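Glucuronoarabinoxylan endo-1,4-beta-xylanase (Clostridium papyrosolvens, PDB 4FMV) probably cleaves internal beta-1,4 linkages in plant cell-wall xylan as a family 30 subfamily 8 glycoside hydrolase, this chain being its catalytic barrel with side beta-domain. Local coordinates at residues V5-F19 and F290-T304. Sequence-based numbering, arbitrary orientation.
Sequences VTVNLGSTKQEIRGF and FAKFIRPGYKRVDAT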
# COMPACT_ATOMS: atom_id res chain seq x y z
N VAL A 5 -19.45 11.50 16.24
CA VAL A 5 -18.86 10.26 15.75
C VAL A 5 -18.90 9.24 16.88
O VAL A 5 -18.49 9.54 18.01
CB VAL A 5 -17.39 10.47 15.32
CG1 VAL A 5 -16.68 9.13 15.16
CG2 VAL A 5 -17.34 11.24 14.02
N THR A 6 -19.41 8.06 16.58
CA THR A 6 -19.37 6.94 17.51
C THR A 6 -18.24 5.99 17.10
O THR A 6 -18.25 5.46 16.00
CB THR A 6 -20.70 6.16 17.51
OG1 THR A 6 -21.77 7.07 17.79
CG2 THR A 6 -20.68 5.06 18.56
N VAL A 7 -17.26 5.81 17.97
CA VAL A 7 -16.19 4.86 17.69
C VAL A 7 -16.46 3.60 18.51
O VAL A 7 -16.44 3.64 19.74
CB VAL A 7 -14.79 5.44 18.01
CG1 VAL A 7 -13.69 4.42 17.70
CG2 VAL A 7 -14.55 6.70 17.21
N ASN A 8 -16.76 2.49 17.83
CA ASN A 8 -17.08 1.29 18.59
C ASN A 8 -15.86 0.41 18.59
O ASN A 8 -15.58 -0.28 17.62
CB ASN A 8 -18.26 0.55 17.96
CG ASN A 8 -18.62 -0.74 18.70
OD1 ASN A 8 -18.14 -0.99 19.80
ND2 ASN A 8 -19.46 -1.57 18.09
N LEU A 9 -15.20 0.38 19.73
CA LEU A 9 -13.91 -0.28 19.87
C LEU A 9 -14.10 -1.79 19.89
O LEU A 9 -13.14 -2.55 19.77
CB LEU A 9 -13.25 0.16 21.18
CG LEU A 9 -12.89 1.65 21.23
CD1 LEU A 9 -12.49 2.08 22.63
CD2 LEU A 9 -11.79 1.95 20.21
N GLY A 10 -15.36 -2.20 20.04
CA GLY A 10 -15.69 -3.61 20.17
C GLY A 10 -16.08 -4.21 18.84
O GLY A 10 -16.30 -5.43 18.75
N SER A 11 -16.17 -3.37 17.81
CA SER A 11 -16.54 -3.89 16.49
C SER A 11 -15.39 -3.74 15.51
O SER A 11 -15.16 -2.65 14.97
CB SER A 11 -17.77 -3.14 15.98
OG SER A 11 -18.22 -3.69 14.75
N THR A 12 -14.76 -4.87 15.19
CA THR A 12 -13.56 -4.87 14.37
C THR A 12 -13.83 -5.22 12.91
O THR A 12 -14.73 -5.97 12.57
CB THR A 12 -12.40 -5.75 14.94
OG1 THR A 12 -12.86 -7.09 15.17
CG2 THR A 12 -11.85 -5.15 16.24
N LYS A 13 -13.00 -4.65 12.06
CA LYS A 13 -13.09 -4.63 10.61
C LYS A 13 -11.76 -5.23 10.23
O LYS A 13 -11.29 -6.11 10.96
CB LYS A 13 -13.31 -3.22 10.07
CG LYS A 13 -14.63 -2.65 10.54
CD LYS A 13 -15.73 -3.66 10.34
CE LYS A 13 -17.09 -3.02 10.47
NZ LYS A 13 -18.16 -3.95 9.98
N GLN A 14 -11.29 -5.00 9.00
CA GLN A 14 -10.04 -5.62 8.53
C GLN A 14 -8.80 -5.36 9.40
O GLN A 14 -8.68 -4.35 10.09
CB GLN A 14 -9.73 -5.14 7.11
CG GLN A 14 -9.00 -3.79 7.02
CD GLN A 14 -9.94 -2.58 6.90
OE1 GLN A 14 -11.05 -2.58 7.42
NE2 GLN A 14 -9.48 -1.55 6.21
N GLU A 15 -7.88 -6.32 9.37
CA GLU A 15 -6.60 -6.19 10.05
C GLU A 15 -5.66 -5.31 9.22
O GLU A 15 -5.66 -5.38 7.99
CB GLU A 15 -5.97 -7.56 10.24
CG GLU A 15 -4.62 -7.52 10.96
CD GLU A 15 -4.07 -8.91 11.21
OE1 GLU A 15 -4.74 -9.89 10.82
OE2 GLU A 15 -2.98 -9.03 11.80
N ILE A 16 -4.89 -4.46 9.89
CA ILE A 16 -3.99 -3.58 9.17
C ILE A 16 -2.63 -4.24 8.97
O ILE A 16 -1.98 -4.64 9.94
CB ILE A 16 -3.82 -2.24 9.90
CG1 ILE A 16 -5.19 -1.57 10.10
CG2 ILE A 16 -2.89 -1.32 9.11
CD1 ILE A 16 -5.91 -1.33 8.78
N ARG A 17 -2.23 -4.40 7.71
CA ARG A 17 -0.91 -4.91 7.41
C ARG A 17 0.15 -3.79 7.49
O ARG A 17 1.26 -4.01 7.97
CB ARG A 17 -0.88 -5.59 6.03
CG ARG A 17 0.48 -6.18 5.62
CD ARG A 17 0.98 -7.20 6.65
NE ARG A 17 -0.12 -8.06 7.05
CZ ARG A 17 -0.15 -8.78 8.16
NH1 ARG A 17 0.88 -8.76 8.99
NH2 ARG A 17 -1.21 -9.51 8.43
N GLY A 18 -0.21 -2.59 7.02
CA GLY A 18 0.71 -1.47 7.11
C GLY A 18 0.56 -0.46 6.00
O GLY A 18 -0.44 -0.46 5.27
N PHE A 19 1.55 0.43 5.89
CA PHE A 19 1.51 1.56 4.96
C PHE A 19 2.94 1.83 4.57
O PHE A 19 3.84 1.59 5.35
CB PHE A 19 0.98 2.83 5.65
CG PHE A 19 -0.42 2.69 6.18
CD1 PHE A 19 -0.64 2.17 7.44
CD2 PHE A 19 -1.52 3.08 5.41
CE1 PHE A 19 -1.93 2.03 7.94
CE2 PHE A 19 -2.80 2.93 5.88
CZ PHE A 19 -3.02 2.41 7.15
N PHE A 290 -1.28 8.03 8.99
CA PHE A 290 -1.71 6.63 9.06
C PHE A 290 -0.58 5.74 9.58
O PHE A 290 -0.76 5.07 10.61
CB PHE A 290 -2.21 6.12 7.71
CG PHE A 290 -3.50 6.78 7.25
CD1 PHE A 290 -3.47 7.93 6.48
CD2 PHE A 290 -4.73 6.23 7.59
CE1 PHE A 290 -4.65 8.55 6.07
CE2 PHE A 290 -5.92 6.83 7.17
CZ PHE A 290 -5.88 7.99 6.41
N ALA A 291 0.53 5.71 8.84
CA ALA A 291 1.63 4.74 9.06
C ALA A 291 2.21 4.76 10.44
O ALA A 291 2.48 3.71 11.01
CB ALA A 291 2.75 5.00 8.07
N LYS A 292 2.46 5.95 10.95
CA LYS A 292 3.16 6.09 12.22
C LYS A 292 2.33 5.49 13.34
O LYS A 292 2.86 4.78 14.19
CB LYS A 292 3.45 7.56 12.53
CG LYS A 292 4.31 7.79 13.80
CD LYS A 292 5.67 7.11 13.73
CE LYS A 292 6.56 7.46 14.94
NZ LYS A 292 7.95 6.92 14.72
N PHE A 293 1.04 5.85 13.37
CA PHE A 293 0.19 5.44 14.47
C PHE A 293 -0.64 4.16 14.33
O PHE A 293 -1.02 3.57 15.34
CB PHE A 293 -0.69 6.63 14.90
CG PHE A 293 0.08 7.92 14.94
CD1 PHE A 293 1.05 8.13 15.92
CD2 PHE A 293 -0.11 8.90 13.98
CE1 PHE A 293 1.79 9.28 15.95
CE2 PHE A 293 0.63 10.06 14.00
CZ PHE A 293 1.58 10.25 14.99
N ILE A 294 -0.83 3.66 13.11
CA ILE A 294 -1.61 2.44 12.99
C ILE A 294 -0.62 1.37 12.59
O ILE A 294 -0.33 1.17 11.41
CB ILE A 294 -2.65 2.59 11.85
CG1 ILE A 294 -3.47 3.86 12.03
CG2 ILE A 294 -3.56 1.35 11.74
CD1 ILE A 294 -4.34 4.22 10.79
N ARG A 295 -0.25 0.56 13.58
CA ARG A 295 0.86 -0.37 13.44
C ARG A 295 0.37 -1.67 12.84
O ARG A 295 -0.79 -2.03 12.98
CB ARG A 295 1.50 -0.63 14.81
CG ARG A 295 2.02 0.63 15.52
CD ARG A 295 2.90 1.44 14.58
NE ARG A 295 3.98 0.66 14.00
CZ ARG A 295 4.76 1.09 13.01
NH1 ARG A 295 4.55 2.30 12.50
NH2 ARG A 295 5.74 0.32 12.52
N PRO A 296 1.27 -2.41 12.19
CA PRO A 296 0.88 -3.72 11.69
C PRO A 296 0.25 -4.57 12.80
O PRO A 296 0.83 -4.71 13.89
CB PRO A 296 2.23 -4.32 11.28
CG PRO A 296 2.99 -3.13 10.79
CD PRO A 296 2.62 -2.03 11.75
N GLY A 297 -0.92 -5.14 12.53
CA GLY A 297 -1.59 -5.95 13.52
C GLY A 297 -2.74 -5.24 14.21
O GLY A 297 -3.54 -5.88 14.87
N TYR A 298 -2.82 -3.92 14.05
CA TYR A 298 -4.00 -3.17 14.48
C TYR A 298 -5.17 -3.60 13.61
O TYR A 298 -4.99 -4.20 12.55
CB TYR A 298 -3.79 -1.67 14.30
CG TYR A 298 -3.01 -0.98 15.41
CD1 TYR A 298 -1.92 -1.59 16.01
CD2 TYR A 298 -3.38 0.28 15.84
CE1 TYR A 298 -1.20 -0.96 17.01
CE2 TYR A 298 -2.67 0.93 16.83
CZ TYR A 298 -1.58 0.31 17.41
OH TYR A 298 -0.88 0.96 18.40
N LYS A 299 -6.38 -3.32 14.07
CA LYS A 299 -7.55 -3.57 13.26
C LYS A 299 -8.34 -2.28 13.08
O LYS A 299 -8.40 -1.46 13.99
CB LYS A 299 -8.42 -4.64 13.93
CG LYS A 299 -7.76 -5.99 13.96
CD LYS A 299 -8.59 -7.00 14.70
CE LYS A 299 -7.91 -8.37 14.68
NZ LYS A 299 -8.76 -9.38 15.37
N ARG A 300 -8.94 -2.08 11.92
CA ARG A 300 -9.90 -1.01 11.82
C ARG A 300 -11.11 -1.39 12.68
O ARG A 300 -11.43 -2.58 12.85
CB ARG A 300 -10.30 -0.77 10.38
CG ARG A 300 -11.24 0.39 10.22
CD ARG A 300 -11.50 0.69 8.77
NE ARG A 300 -12.45 -0.24 8.17
CZ ARG A 300 -13.76 -0.04 8.12
NH1 ARG A 300 -14.27 1.06 8.65
NH2 ARG A 300 -14.55 -0.93 7.55
N VAL A 301 -11.76 -0.39 13.26
CA VAL A 301 -13.00 -0.62 13.98
C VAL A 301 -14.07 0.33 13.45
O VAL A 301 -13.75 1.31 12.77
CB VAL A 301 -12.82 -0.40 15.50
CG1 VAL A 301 -11.77 -1.36 16.05
CG2 VAL A 301 -12.43 1.04 15.78
N ASP A 302 -15.33 0.03 13.76
CA ASP A 302 -16.45 0.85 13.31
C ASP A 302 -16.42 2.24 13.88
O ASP A 302 -16.31 2.42 15.08
CB ASP A 302 -17.78 0.21 13.72
CG ASP A 302 -18.30 -0.74 12.69
OD1 ASP A 302 -18.16 -0.42 11.49
OD2 ASP A 302 -18.85 -1.80 13.08
N ALA A 303 -16.54 3.23 13.00
CA ALA A 303 -16.65 4.63 13.42
C ALA A 303 -17.55 5.36 12.43
O ALA A 303 -17.52 5.08 11.22
CB ALA A 303 -15.27 5.28 13.48
N THR A 304 -18.34 6.30 12.93
CA THR A 304 -19.20 7.06 12.03
C THR A 304 -18.29 7.70 10.99
O THR A 304 -17.46 8.55 11.33
CB THR A 304 -19.91 8.14 12.84
OG1 THR A 304 -20.50 7.54 13.99
CG2 THR A 304 -20.98 8.86 12.02
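Ser-11 OG donates to Asp-302 OD2 over 2.6 Å, meeting the carboxylate oxygen on its anti side and 33° out of plane. The same carboxylate feels a second, looser attraction: Lys-13 NZ stays 3.8 Å from Asp-302 OD2, a long salt bridge. With chi1 placing it beside the backbone N, Lys-13 CG lies over one face of the Arg-300 guanidinium, offset toward its rim, and the bend at chi2 then turns the rest of the chain toward Asp-302. In the plane of that guanidinium, Arg-300 NE donates to Gln-14 OE1 at 2.8 Å; the amide is turned 59° against it. Asn-258 OD1 accepts from Arg-300 NH2, and the backbone carbonyls of Met-254 and Met-259 accept from Gln-14 NE2, which helps fix both planar groups. These side chains sit on an antiparallel ribbon in which strand 299-303 pairs with 11-15 and, beyond the corner at Leu-9 and Gly-10, with 5-8. A beta bulge between Thr-12 and Glu-15 shifts the register by one. The ribbon illustrates how family 30 enzymes weld their two parts: 5-8 also pairs with strand 334-341 of the side beta-domain, whereas 11-22 runs on into the (beta/alpha)8 barrel. At the side-domain end Thr-6 N points almost straight (174°) at Thr-304 OG1, 2.9 Å away. Toward the barrel, Ile-16 N donates to Tyr-298 O at 2.7 Å, and Ile-16 O receives Gly-297 N from the type II turn 295-298. Phe-290, on helix 282-291, sets its CB over one face of the Phe-19 ring, 3.8 Å from its centroid, while Ile-294 CG2 packs against Ile-16 CG1 at 3.7 Å.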